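Local coordinates for exonuclease mut-7 homolog (Aedes aegypti, PDB 7JW2), which probably acts as a magnesium-dependent 3'-5' exoribonuclease that trims the 3' ends of AGO1-bound microRNAs, this chain being its exonuclease domain, at residues F138-P141 / Y142-E145; L151-L154 / V155-C158. All coordinates share one frame; numbering follows the deposited sequence.

How the contacts relate
Contacts 1 and 2 follow each other along the chain: contact 1 is a bend in the loop after helix 125-132, and contact 2 is most of helix 151-159, which that loop leads into. Their centres lie about 10 Å apart and they touch directly. Glu144 OE1 forms a salt bridge with Arg156 NE at 2.8 Å, and Tyr142 N probably donates to Leu157 O at 3.0 Å, while Pro141 CG packs 3.3 Å from Cys158 O. Both touch helix 179-205, which in DEDD-type exonucleases of this RNase H-like family carries the last acidic motif; in contact 2 Leu151 packs on Asp188, probably the aspartate of that motif, whereas contact 1 meets the helix further along, at Ile199 to Leu203.

Contact 1. Residues F138-P141 / Y142-E145; sequences FRFP and YHEE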
loop_
_atom_site.group_PDB
_atom_site.type_symbol
_atom_site.label_atom_id
_atom_site.label_comp_id
_atom_site.label_asym_id
_atom_site.label_seq_id
_atom_site.Cartn_x
_atom_site.Cartn_y
_atom_site.Cartn_z
ATOM N N PHE A 138 10.017 -41.992 -3.165
ATOM C CA PHE A 138 10.230 -40.612 -3.580
ATOM C C PHE A 138 11.607 -40.435 -4.205
ATOM O O PHE A 138 12.626 -40.792 -3.604
ATOM C CB PHE A 138 10.074 -39.671 -2.387
ATOM C CG PHE A 138 10.184 -38.210 -2.745
ATOM C CD1 PHE A 138 11.424 -37.601 -2.899
ATOM C CD2 PHE A 138 9.041 -37.444 -2.922
ATOM C CE1 PHE A 138 11.515 -36.271 -3.232
ATOM C CE2 PHE A 138 9.131 -36.100 -3.249
ATOM C CZ PHE A 138 10.364 -35.516 -3.405
ATOM N N ARG A 139 11.637 -39.853 -5.402
ATOM C CA ARG A 139 12.883 -39.544 -6.093
ATOM C C ARG A 139 12.864 -38.094 -6.557
ATOM O O ARG A 139 11.951 -37.679 -7.272
ATOM C CB ARG A 139 13.099 -40.460 -7.305
ATOM C CG ARG A 139 13.545 -41.879 -6.987
ATOM C CD ARG A 139 14.623 -41.936 -5.907
ATOM N NE ARG A 139 15.079 -43.308 -5.681
ATOM C CZ ARG A 139 14.336 -44.266 -5.134
ATOM N NH1 ARG A 139 13.095 -44.012 -4.740
ATOM N NH2 ARG A 139 14.835 -45.485 -4.973
ATOM N N PHE A 140 13.883 -37.328 -6.172
ATOM C CA PHE A 140 14.082 -36.022 -6.775
ATOM C C PHE A 140 14.382 -36.188 -8.266
ATOM O O PHE A 140 14.932 -37.216 -8.683
ATOM C CB PHE A 140 15.223 -35.284 -6.073
ATOM C CG PHE A 140 14.849 -34.741 -4.722
ATOM C CD1 PHE A 140 15.210 -35.407 -3.561
ATOM C CD2 PHE A 140 14.133 -33.555 -4.616
ATOM C CE1 PHE A 140 14.861 -34.912 -2.318
ATOM C CE2 PHE A 140 13.787 -33.047 -3.373
ATOM C CZ PHE A 140 14.146 -33.723 -2.226
ATOM N N PRO A 141 14.009 -35.211 -9.097
ATOM C CA PRO A 141 14.236 -35.357 -10.548
ATOM C C PRO A 141 15.700 -35.393 -10.927
ATOM O O PRO A 141 16.044 -35.891 -12.007
ATOM C CB PRO A 141 13.545 -34.129 -11.150
ATOM C CG PRO A 141 13.330 -33.172 -10.004
ATOM C CD PRO A 141 13.281 -33.974 -8.750
ATOM N N TYR A 142 16.571 -34.845 -10.093
ATOM C CA TYR A 142 18.004 -34.937 -10.317
ATOM C C TYR A 142 18.581 -35.537 -9.053
ATOM O O TYR A 142 19.427 -34.934 -8.390
ATOM C CB TYR A 142 18.584 -33.564 -10.658
ATOM C CG TYR A 142 17.865 -32.956 -11.832
ATOM C CD1 TYR A 142 18.276 -33.216 -13.134
ATOM C CD2 TYR A 142 16.733 -32.169 -11.644
ATOM C CE1 TYR A 142 17.600 -32.687 -14.215
ATOM C CE2 TYR A 142 16.059 -31.629 -12.708
ATOM C CZ TYR A 142 16.484 -31.893 -13.998
ATOM O OH TYR A 142 15.798 -31.351 -15.065
ATOM N N HIS A 143 18.089 -36.728 -8.719
ATOM C CA HIS A 143 18.332 -37.321 -7.415
ATOM C C HIS A 143 19.810 -37.596 -7.209
ATOM O O HIS A 143 20.535 -37.952 -8.142
ATOM C CB HIS A 143 17.537 -38.620 -7.259
ATOM C CG HIS A 143 17.227 -38.968 -5.835
ATOM N ND1 HIS A 143 16.049 -38.606 -5.222
ATOM C CD2 HIS A 143 17.944 -39.635 -4.900
ATOM C CE1 HIS A 143 16.050 -39.030 -3.971
ATOM N NE2 HIS A 143 17.189 -39.662 -3.752
ATOM N N GLU A 144 20.253 -37.390 -5.974
ATOM C CA GLU A 144 21.585 -37.749 -5.525
ATOM C C GLU A 144 21.450 -38.321 -4.124
ATOM O O GLU A 144 20.463 -38.076 -3.427
ATOM C CB GLU A 144 22.541 -36.548 -5.542
ATOM C CG GLU A 144 22.630 -35.840 -6.887
ATOM C CD GLU A 144 23.636 -34.710 -6.884
ATOM O OE1 GLU A 144 23.668 -33.936 -7.866
ATOM O OE2 GLU A 144 24.392 -34.597 -5.897
ATOM N N GLU A 145 22.449 -39.097 -3.720
ATOM C CA GLU A 145 22.418 -39.785 -2.437
ATOM C C GLU A 145 23.111 -38.954 -1.364
ATOM O O GLU A 145 24.232 -38.474 -1.570
ATOM C CB GLU A 145 23.092 -41.152 -2.548
ATOM C CG GLU A 145 22.130 -42.325 -2.624
ATOM C CD GLU A 145 22.760 -43.614 -2.134
ATOM O OE1 GLU A 145 22.393 -44.077 -1.032
ATOM O OE2 GLU A 145 23.633 -44.158 -2.844
#
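With CG roughly opposite the backbone N (chi1 -154°), His143 turns its imidazole back along the chain onto Arg139 and Phe140, while a bend at chi2 of Arg139 lays its CD over the ring. Phe140 N donates to His143 ND1 at 2.7 Å. The donor lies almost in the imidazole plane, although the N-H...N angle of 142° is some way from straight. As acceptor, ND1 should carry no proton here, consistent with a neutral ring. Histidine suits the place because it offers an in-plane acceptor at its edge and a flat face to a neighbour: Arg139 CD makes a CH-pi contact, 3.8 Å from the centroid of the His143 ring and close to the ring normal. The bond ties a side chain to a backbone N-H three residues earlier, bridging a bend in the loop between helices 125-132 and 151-159 of the RNase H-like exonuclease fold. Pro141, with no N-H to give, occupies the bend, and its CB touches the Tyr142 ring at CD2, 3.8 Å away. Inward of the imidazole lies the Phe140 ring, its plane at 36° to that of His143. Phe138 CE1 sits over the centre of one Phe140 face, 3.6 Å above it, and Trp129 meets the same phenylalanine. Phe138 and Phe140 both reach Ile199 of helix 179-205, whereas Arg139 and His143 remain on the exposed side.

Contact 2. Residues L151-L154 / V155-C158; sequences LANL and VRLC
Arg156 reaches back along the helix to Asn153, three residues earlier, and its side chain can be followed outward. CB lies 3.6 Å from Asn153 O, the carbonyl that takes the N-H of Leu157. The chain then runs extended as far as CD and bends at chi3 (67°), which brings the guanidinium alongside the Asn153 amide, its NH1/NH2 edge towards OD1. NE leaves the helix to form a salt bridge with Glu144 in the preceding loop. NH1 donates to Asn153 OD1 at 2.9 Å with an N-H...O angle of 149°, and NH2 adds a weak second bond to the same oxygen at 3.3 Å. The fork is not flat: amide and guanidinium planes stand 80° apart, and OD1 lies somewhat out of the guanidinium plane. Arginine suits the site because its several N-H groups serve a carboxylate and an amide together. Asparagine suits its own by supplying both an acceptor and a donor: ND2 hydrogen-bonds to Asn148 O, so the amide is held at both ends and its rotation should be fixed. The helix backbone itself carries i to i+4 bonds, such as Val155 N to Leu151 O at 2.9 Å. On the buried face, Leu154 CD1 touches Cys158 SG at 3.8 Å, a compact sulfur fitting where Phe140 also presses. Leu154 and Leu157 rest on Trp129 of helix 125-132, while Leu151 and Leu154 meet Ile195, wedging helix 151-159 against helices 125-132 and 179-205.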
loop_
_atom_site.group_PDB
_atom_site.type_symbol
_atom_site.label_atom_id
_atom_site.label_comp_id
_atom_site.label_asym_id
_atom_site.label_seq_id
_atom_site.Cartn_x
_atom_site.Cartn_y
_atom_site.Cartn_z
ATOM N N LEU A 151 20.442 -25.290 1.038
ATOM C CA LEU A 151 19.607 -24.854 -0.078
ATOM C C LEU A 151 20.280 -25.125 -1.420
ATOM O O LEU A 151 19.609 -25.504 -2.389
ATOM C CB LEU A 151 19.249 -23.369 0.065
ATOM C CG LEU A 151 18.439 -22.776 -1.088
ATOM C CD1 LEU A 151 17.083 -23.468 -1.204
ATOM C CD2 LEU A 151 18.259 -21.263 -0.927
ATOM N N ALA A 152 21.601 -24.955 -1.502
ATOM C CA ALA A 152 22.279 -25.189 -2.771
ATOM C C ALA A 152 22.085 -26.624 -3.243
ATOM O O ALA A 152 21.880 -26.872 -4.436
ATOM C CB ALA A 152 23.768 -24.873 -2.637
ATOM N N ASN A 153 22.134 -27.579 -2.321
ATOM C CA ASN A 153 21.945 -28.972 -2.715
ATOM C C ASN A 153 20.490 -29.256 -3.077
ATOM O O ASN A 153 20.217 -30.052 -3.982
ATOM C CB ASN A 153 22.423 -29.899 -1.601
ATOM C CG ASN A 153 23.936 -29.934 -1.498
ATOM O OD1 ASN A 153 24.634 -29.497 -2.413
ATOM N ND2 ASN A 153 24.446 -30.444 -0.386
ATOM N N LEU A 154 19.541 -28.618 -2.385
ATOM C CA LEU A 154 18.136 -28.800 -2.738
ATOM C C LEU A 154 17.838 -28.246 -4.126
ATOM O O LEU A 154 17.025 -28.808 -4.869
ATOM C CB LEU A 154 17.244 -28.136 -1.688
ATOM C CG LEU A 154 15.761 -28.465 -1.791
ATOM C CD1 LEU A 154 15.545 -29.981 -1.933
ATOM C CD2 LEU A 154 15.032 -27.904 -0.571
ATOM N N VAL A 155 18.470 -27.128 -4.490
ATOM C CA VAL A 155 18.321 -26.592 -5.839
ATOM C C VAL A 155 18.814 -27.597 -6.875
ATOM O O VAL A 155 18.165 -27.819 -7.904
ATOM C CB VAL A 155 19.054 -25.244 -5.962
ATOM C CG1 VAL A 155 19.201 -24.855 -7.410
ATOM C CG2 VAL A 155 18.272 -24.162 -5.216
ATOM N N ARG A 156 19.973 -28.212 -6.633
ATOM C CA ARG A 156 20.477 -29.199 -7.584
ATOM C C ARG A 156 19.536 -30.391 -7.701
ATOM O O ARG A 156 19.239 -30.846 -8.810
ATOM C CB ARG A 156 21.872 -29.665 -7.182
ATOM C CG ARG A 156 22.623 -30.353 -8.321
ATOM C CD ARG A 156 24.089 -30.487 -7.980
ATOM N NE ARG A 156 24.281 -31.405 -6.863
ATOM C CZ ARG A 156 24.606 -31.027 -5.628
ATOM N NH1 ARG A 156 24.767 -29.743 -5.346
ATOM N NH2 ARG A 156 24.761 -31.935 -4.673
ATOM N N LEU A 157 19.054 -30.905 -6.563
ATOM C CA LEU A 157 18.160 -32.061 -6.576
ATOM C C LEU A 157 16.867 -31.770 -7.327
ATOM O O LEU A 157 16.330 -32.646 -8.012
ATOM C CB LEU A 157 17.836 -32.490 -5.147
ATOM C CG LEU A 157 18.957 -33.141 -4.346
ATOM C CD1 LEU A 157 18.658 -33.051 -2.869
ATOM C CD2 LEU A 157 19.101 -34.586 -4.761
ATOM N N CYS A 158 16.338 -30.554 -7.198
ATOM C CA CYS A 158 15.037 -30.259 -7.780
ATOM C C CYS A 158 15.125 -29.685 -9.184
ATOM O O CYS A 158 14.247 -29.953 -10.006
ATOM C CB CYS A 158 14.264 -29.272 -6.893
ATOM S SG CYS A 158 13.796 -29.921 -5.298
#